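Histidinol-phosphatase (Listeria monocytogenes serotype 4b str. H7858, PDB 6NLR) probably hydrolyses histidinol phosphate to histidinol in histidine biosynthesis, as a phosphatase of the PHP family with a trinuclear metal centre. Local coordinates at residues Y96-E101 against Q165-L171; L211-K215 against L245-I251. All coordinates share one frame; numbering follows the deposited sequence.

Interaction 1 of 2, residues Y96-E101 against Q165-L171; sequences YLIGYE and QSIEADL
Tyr96 lays its ring flat against the last turn of helix 152-168. Its CB starts toward that helix, 3.7 Å from Ser166 CB, and chi1 of -176°, with CG anti to the backbone N, lays the ring against Ser166. At CG the same methylene comes down over one face, while Ser166 CA sits above the middle of the ring, 3.7 Å from its centroid and only 6° off the normal, a CH-pi contact. Farther out, CE1 meets Ala169 CB at 3.6 Å, and CE2 passes Gln165 CB. Leu171 CD1 closes in at the ring edge, beside CD1. Tyr96 OH ends on Glu101 OE2, which lies in the plane of the ring; their modelled separation is too short to trust in detail, so the bond's length is doubtful. That carboxylate also rests on Ala169 CB, and two waters carry it across: one joins OE1 to Asp170 N, the other gives a firm bond to Gln165 O and a weak one to OE2. Tyr96 pairs through its backbone with Ser121 of strand 117-127. In this PHP domain, of the TIM-barrel clan, the contact is a beta-to-alpha loop, turned by a type II turn from Leu97 to Tyr100, packed on a helix C-terminus.

Interaction 2 of 2, residues L211-K215 against L245-I251; sequences LALVK and LASELQI
Leu211 is the main bump here: it reaches from helix 201-217 into a hollow walled by Leu245, Ala246, Leu249 and Ile251. Its two methyls divide the work. CD1 pushes against Leu245 CB at 3.7 Å and the backbone N of Ala246, whereas CD2 touches both Ala246 CB and Ile251 CD1, 4.0 and 3.9 Å away. Behind the fork, Leu211 CB takes the methyl CD1 of Leu249 at 3.7 Å.

The return bump is Ile251. Its CG1 stands anti to the carbonyl carbon (chi1 -63°), and the extended arm carries CD1 into the groove between Leu211 and Val214, where it lies 3.3 Å from Leu211 O and also touches Val214 CG1. The other branch, CG2, meets that same valine methyl, so Val214 CG1 is met by both branches of the isoleucine from one side. The two side chains cross at about a right angle.

Beyond Ile251, Lys215 bends at chi2 (52°) and drapes its methylenes over the chain end, with CD and CE close to Leu249 O; NZ goes on to a weak hydrogen bond with Gln250 O, 3.3 Å long. Both carbonyls belong to the end of helix 240-248, which Gln250, with positive phi, closes in a Schellman motif, Ile251 N bonding back to Ala246 O. Leu221 of strand 220-224 also touches Leu211, Ala246 and Ile251. This is helix-to-helix packing in an alpha/beta fold: neighbouring helices lie over a parallel sheet, and the Schellman turn leads the second one toward strand 253-256.

The two contacts come in series: interaction 1 closes at residue 171, before interaction 2 opens at 211, and their centres are about 20 Å apart. Helix 201-217 connects them. One side of it meets the end of helix 240-248 in interaction 2, while Leu213 and Val214 pack on Ile167 and Glu168 of helix 152-168, the helix whose end receives the loop of interaction 1; Ile167 CD1 and Val214 CG2 are 3.6 Å apart. The result is a continuous row of helices on the outside of the strands. In interaction 1 the Tyr96 side chain is about 11 Å from a manganese ion, and the strand leading into its loop carries the metal ligand Glu93.

Interaction 1 of 2, residues Y96-E101 against Q165-L171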
loop_
_atom_site.group_PDB
_atom_site.type_symbol
_atom_site.label_atom_id
_atom_site.label_comp_id
_atom_site.label_asym_id
_atom_site.label_seq_id
_atom_site.Cartn_x
_atom_site.Cartn_y
_atom_site.Cartn_z
ATOM N N TYR A 96 -8.688 1.394 1.030
ATOM C CA TYR A 96 -9.780 2.213 0.470
ATOM C C TYR A 96 -10.740 1.225 -0.208
ATOM O O TYR A 96 -10.364 0.565 -1.208
ATOM C CB TYR A 96 -9.288 3.332 -0.446
ATOM C CG TYR A 96 -10.439 4.185 -0.891
ATOM C CD1 TYR A 96 -11.100 5.007 0.019
ATOM C CD2 TYR A 96 -10.954 4.091 -2.171
ATOM C CE1 TYR A 96 -12.215 5.741 -0.354
ATOM C CE2 TYR A 96 -12.052 4.842 -2.561
ATOM C CZ TYR A 96 -12.682 5.661 -1.646
ATOM O OH TYR A 96 -13.756 6.383 -2.026
ATOM N N LEU A 97 -11.926 1.071 0.382
ATOM C CA LEU A 97 -12.994 0.165 -0.120
ATOM C C LEU A 97 -14.090 1.029 -0.762
ATOM O O LEU A 97 -14.854 1.704 -0.028
ATOM C CB LEU A 97 -13.518 -0.675 1.053
ATOM C CG LEU A 97 -12.491 -1.585 1.733
ATOM C CD1 LEU A 97 -13.114 -2.308 2.924
ATOM C CD2 LEU A 97 -11.877 -2.602 0.764
ATOM N N ILE A 98 -14.121 1.031 -2.090
ATOM C CA ILE A 98 -15.071 1.850 -2.901
ATOM C C ILE A 98 -16.500 1.458 -2.502
ATOM O O ILE A 98 -16.819 0.250 -2.530
ATOM C CB ILE A 98 -14.794 1.645 -4.401
ATOM C CG1 ILE A 98 -13.411 2.183 -4.782
ATOM C CG2 ILE A 98 -15.900 2.274 -5.257
ATOM C CD1 ILE A 98 -12.831 1.557 -6.017
ATOM N N GLY A 99 -17.287 2.436 -2.054
ATOM C CA GLY A 99 -18.675 2.249 -1.607
ATOM C C GLY A 99 -18.767 1.874 -0.135
ATOM O O GLY A 99 -19.894 1.716 0.326
ATOM N N TYR A 100 -17.649 1.727 0.597
ATOM C CA TYR A 100 -17.673 1.372 2.043
ATOM C C TYR A 100 -16.952 2.435 2.898
ATOM O O TYR A 100 -16.361 2.079 3.947
ATOM C CB TYR A 100 -17.085 -0.029 2.231
ATOM C CG TYR A 100 -17.933 -1.106 1.609
ATOM C CD1 TYR A 100 -17.844 -1.371 0.257
ATOM C CD2 TYR A 100 -18.857 -1.816 2.353
ATOM C CE1 TYR A 100 -18.623 -2.341 -0.342
ATOM C CE2 TYR A 100 -19.641 -2.804 1.772
ATOM C CZ TYR A 100 -19.528 -3.052 0.417
ATOM O OH TYR A 100 -20.301 -3.994 -0.185
ATOM N N GLU A 101 -17.011 3.706 2.492
ATOM C CA GLU A 101 -16.376 4.833 3.234
ATOM C C GLU A 101 -16.905 4.869 4.671
ATOM O O GLU A 101 -16.111 5.160 5.575
ATOM C CB GLU A 101 -16.597 6.164 2.507
ATOM C CG GLU A 101 -15.800 6.245 1.221
ATOM C CD GLU A 101 -15.792 7.586 0.522
ATOM O OE1 GLU A 101 -16.542 8.518 0.962
ATOM O OE2 GLU A 101 -15.034 7.702 -0.474
ATOM N N GLN A 165 -10.310 8.767 -6.007
ATOM C CA GLN A 165 -11.396 8.667 -5.002
ATOM C C GLN A 165 -10.812 8.524 -3.592
ATOM O O GLN A 165 -11.332 9.183 -2.660
ATOM C CB GLN A 165 -12.319 7.496 -5.326
ATOM C CG GLN A 165 -13.271 7.770 -6.476
ATOM C CD GLN A 165 -14.122 6.549 -6.724
ATOM O OE1 GLN A 165 -13.628 5.436 -6.853
ATOM N NE2 GLN A 165 -15.417 6.747 -6.733
ATOM N N SER A 166 -9.776 7.696 -3.413
ATOM C CA SER A 166 -9.118 7.516 -2.085
ATOM C C SER A 166 -8.572 8.865 -1.581
ATOM O O SER A 166 -8.704 9.172 -0.380
ATOM C CB SER A 166 -8.057 6.438 -2.115
ATOM O OG SER A 166 -6.831 6.901 -2.678
ATOM N N ILE A 167 -8.008 9.679 -2.462
ATOM C CA ILE A 167 -7.432 11.003 -2.075
ATOM C C ILE A 167 -8.551 11.969 -1.686
ATOM O O ILE A 167 -8.389 12.685 -0.680
ATOM C CB ILE A 167 -6.544 11.552 -3.200
ATOM C CG1 ILE A 167 -5.324 10.642 -3.410
ATOM C CG2 ILE A 167 -6.139 12.984 -2.919
ATOM C CD1 ILE A 167 -4.684 10.798 -4.774
ATOM N N GLU A 168 -9.650 11.961 -2.436
ATOM C CA GLU A 168 -10.795 12.882 -2.235
ATOM C C GLU A 168 -11.573 12.479 -0.979
ATOM O O GLU A 168 -12.223 13.329 -0.435
ATOM C CB GLU A 168 -11.754 12.847 -3.429
ATOM C CG GLU A 168 -11.175 13.431 -4.707
ATOM C CD GLU A 168 -11.933 13.092 -5.997
ATOM O OE1 GLU A 168 -12.690 12.059 -6.044
ATOM O OE2 GLU A 168 -11.768 13.856 -6.976
ATOM N N ALA A 169 -11.529 11.218 -0.566
ATOM C CA ALA A 169 -12.450 10.652 0.450
ATOM C C ALA A 169 -12.338 11.409 1.794
ATOM O O ALA A 169 -11.224 11.700 2.249
ATOM C CB ALA A 169 -12.179 9.190 0.637
ATOM N N ASP A 170 -13.479 11.685 2.410
ATOM C CA ASP A 170 -13.605 12.141 3.819
ATOM C C ASP A 170 -13.664 10.888 4.697
ATOM O O ASP A 170 -14.747 10.306 4.811
ATOM C CB ASP A 170 -14.845 13.038 3.978
ATOM C CG ASP A 170 -15.361 13.167 5.407
ATOM O OD1 ASP A 170 -14.543 12.973 6.348
ATOM O OD2 ASP A 170 -16.589 13.435 5.585
ATOM N N LEU A 171 -12.550 10.482 5.304
ATOM C CA LEU A 171 -12.504 9.303 6.207
ATOM C C LEU A 171 -12.210 9.777 7.636
ATOM O O LEU A 171 -11.727 8.987 8.482
ATOM C CB LEU A 171 -11.458 8.323 5.680
ATOM C CG LEU A 171 -11.748 7.792 4.263
ATOM C CD1 LEU A 171 -10.655 6.871 3.777
ATOM C CD2 LEU A 171 -13.099 7.084 4.192
HETATM O O HOH W 1 -15.888 11.072 1.020
HETATM O O HOH W 2 -13.888 9.966 -2.597
#

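Interaction 2 of 2, residues L211-K215 against L245-I251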
loop_
_atom_site.group_PDB
_atom_site.type_symbol
_atom_site.label_atom_id
_atom_site.label_comp_id
_atom_site.label_asym_id
_atom_site.label_seq_id
_atom_site.Cartn_x
_atom_site.Cartn_y
_atom_site.Cartn_z
ATOM N N LEU A 211 -1.645 13.925 -8.799
ATOM C CA LEU A 211 -0.521 14.572 -8.064
ATOM C C LEU A 211 -0.930 15.985 -7.628
ATOM O O LEU A 211 -0.581 16.344 -6.483
ATOM C CB LEU A 211 0.750 14.579 -8.912
ATOM C CG LEU A 211 1.328 13.184 -9.176
ATOM C CD1 LEU A 211 2.545 13.279 -10.068
ATOM C CD2 LEU A 211 1.669 12.464 -7.862
ATOM N N ALA A 212 -1.637 16.746 -8.470
ATOM C CA ALA A 212 -2.107 18.113 -8.128
ATOM C C ALA A 212 -2.973 18.025 -6.863
ATOM O O ALA A 212 -2.811 18.887 -5.964
ATOM C CB ALA A 212 -2.867 18.758 -9.277
ATOM N N LEU A 213 -3.808 16.993 -6.761
ATOM C CA LEU A 213 -4.765 16.826 -5.642
ATOM C C LEU A 213 -4.012 16.395 -4.370
ATOM O O LEU A 213 -4.279 16.947 -3.283
ATOM C CB LEU A 213 -5.814 15.817 -6.099
ATOM C CG LEU A 213 -7.075 15.743 -5.258
ATOM C CD1 LEU A 213 -7.790 17.096 -5.218
ATOM C CD2 LEU A 213 -7.967 14.651 -5.814
ATOM N N VAL A 214 -3.055 15.477 -4.497
ATOM C CA VAL A 214 -2.140 15.103 -3.383
ATOM C C VAL A 214 -1.477 16.367 -2.829
ATOM O O VAL A 214 -1.427 16.540 -1.597
ATOM C CB VAL A 214 -1.091 14.073 -3.837
ATOM C CG1 VAL A 214 0.044 13.958 -2.854
ATOM C CG2 VAL A 214 -1.719 12.719 -4.081
ATOM N N LYS A 215 -0.940 17.213 -3.688
ATOM C CA LYS A 215 -0.277 18.457 -3.233
ATOM C C LYS A 215 -1.295 19.374 -2.527
ATOM O O LYS A 215 -0.994 19.894 -1.433
ATOM C CB LYS A 215 0.382 19.195 -4.402
ATOM C CG LYS A 215 1.123 20.466 -3.997
ATOM C CD LYS A 215 2.123 20.223 -2.870
ATOM C CE LYS A 215 2.933 21.446 -2.507
ATOM N NZ LYS A 215 3.962 21.069 -1.509
ATOM N N LEU A 245 7.620 14.225 -11.529
ATOM C CA LEU A 245 6.447 15.138 -11.453
ATOM C C LEU A 245 6.120 15.422 -9.980
ATOM O O LEU A 245 5.965 16.603 -9.633
ATOM C CB LEU A 245 5.243 14.544 -12.179
ATOM C CG LEU A 245 5.405 14.390 -13.691
ATOM C CD1 LEU A 245 4.255 13.599 -14.292
ATOM C CD2 LEU A 245 5.574 15.739 -14.380
ATOM N N ALA A 246 6.063 14.391 -9.131
ATOM C CA ALA A 246 5.683 14.558 -7.707
ATOM C C ALA A 246 6.721 15.454 -7.028
ATOM O O ALA A 246 6.321 16.406 -6.327
ATOM C CB ALA A 246 5.500 13.228 -7.005
ATOM N N SER A 247 8.015 15.220 -7.258
ATOM C CA SER A 247 9.108 16.029 -6.648
ATOM C C SER A 247 9.032 17.487 -7.115
ATOM O O SER A 247 9.232 18.378 -6.271
ATOM C CB SER A 247 10.453 15.427 -6.903
ATOM O OG SER A 247 10.498 14.146 -6.283
ATOM N N GLU A 248 8.759 17.726 -8.391
ATOM C CA GLU A 248 8.566 19.090 -8.954
ATOM C C GLU A 248 7.413 19.799 -8.223
ATOM O O GLU A 248 7.500 21.010 -8.037
ATOM C CB GLU A 248 8.272 19.024 -10.451
ATOM C CG GLU A 248 9.485 18.775 -11.325
ATOM C CD GLU A 248 9.157 18.577 -12.808
ATOM O OE1 GLU A 248 7.969 18.807 -13.213
ATOM O OE2 GLU A 248 10.092 18.216 -13.573
ATOM N N LEU A 249 6.374 19.076 -7.797
ATOM C CA LEU A 249 5.249 19.653 -7.002
ATOM C C LEU A 249 5.611 19.696 -5.509
ATOM O O LEU A 249 4.782 20.083 -4.731
ATOM C CB LEU A 249 3.984 18.818 -7.255
ATOM C CG LEU A 249 3.401 18.946 -8.665
ATOM C CD1 LEU A 249 2.306 17.937 -8.918
ATOM C CD2 LEU A 249 2.864 20.341 -8.906
ATOM N N GLN A 250 6.813 19.270 -5.134
ATOM C CA GLN A 250 7.304 19.157 -3.734
ATOM C C GLN A 250 6.369 18.289 -2.891
ATOM O O GLN A 250 6.123 18.621 -1.750
ATOM C CB GLN A 250 7.479 20.556 -3.156
ATOM C CG GLN A 250 8.427 21.402 -3.982
ATOM C CD GLN A 250 8.370 22.789 -3.417
ATOM O OE1 GLN A 250 7.544 23.585 -3.835
ATOM N NE2 GLN A 250 9.171 23.042 -2.394
ATOM N N ILE A 251 5.873 17.198 -3.456
ATOM C CA ILE A 251 5.160 16.143 -2.696
ATOM C C ILE A 251 6.231 15.270 -2.036
ATOM O O ILE A 251 7.092 14.698 -2.720
ATOM C CB ILE A 251 4.254 15.315 -3.609
ATOM C CG1 ILE A 251 3.144 16.157 -4.254
ATOM C CG2 ILE A 251 3.729 14.115 -2.849
ATOM C CD1 ILE A 251 2.443 15.481 -5.440
#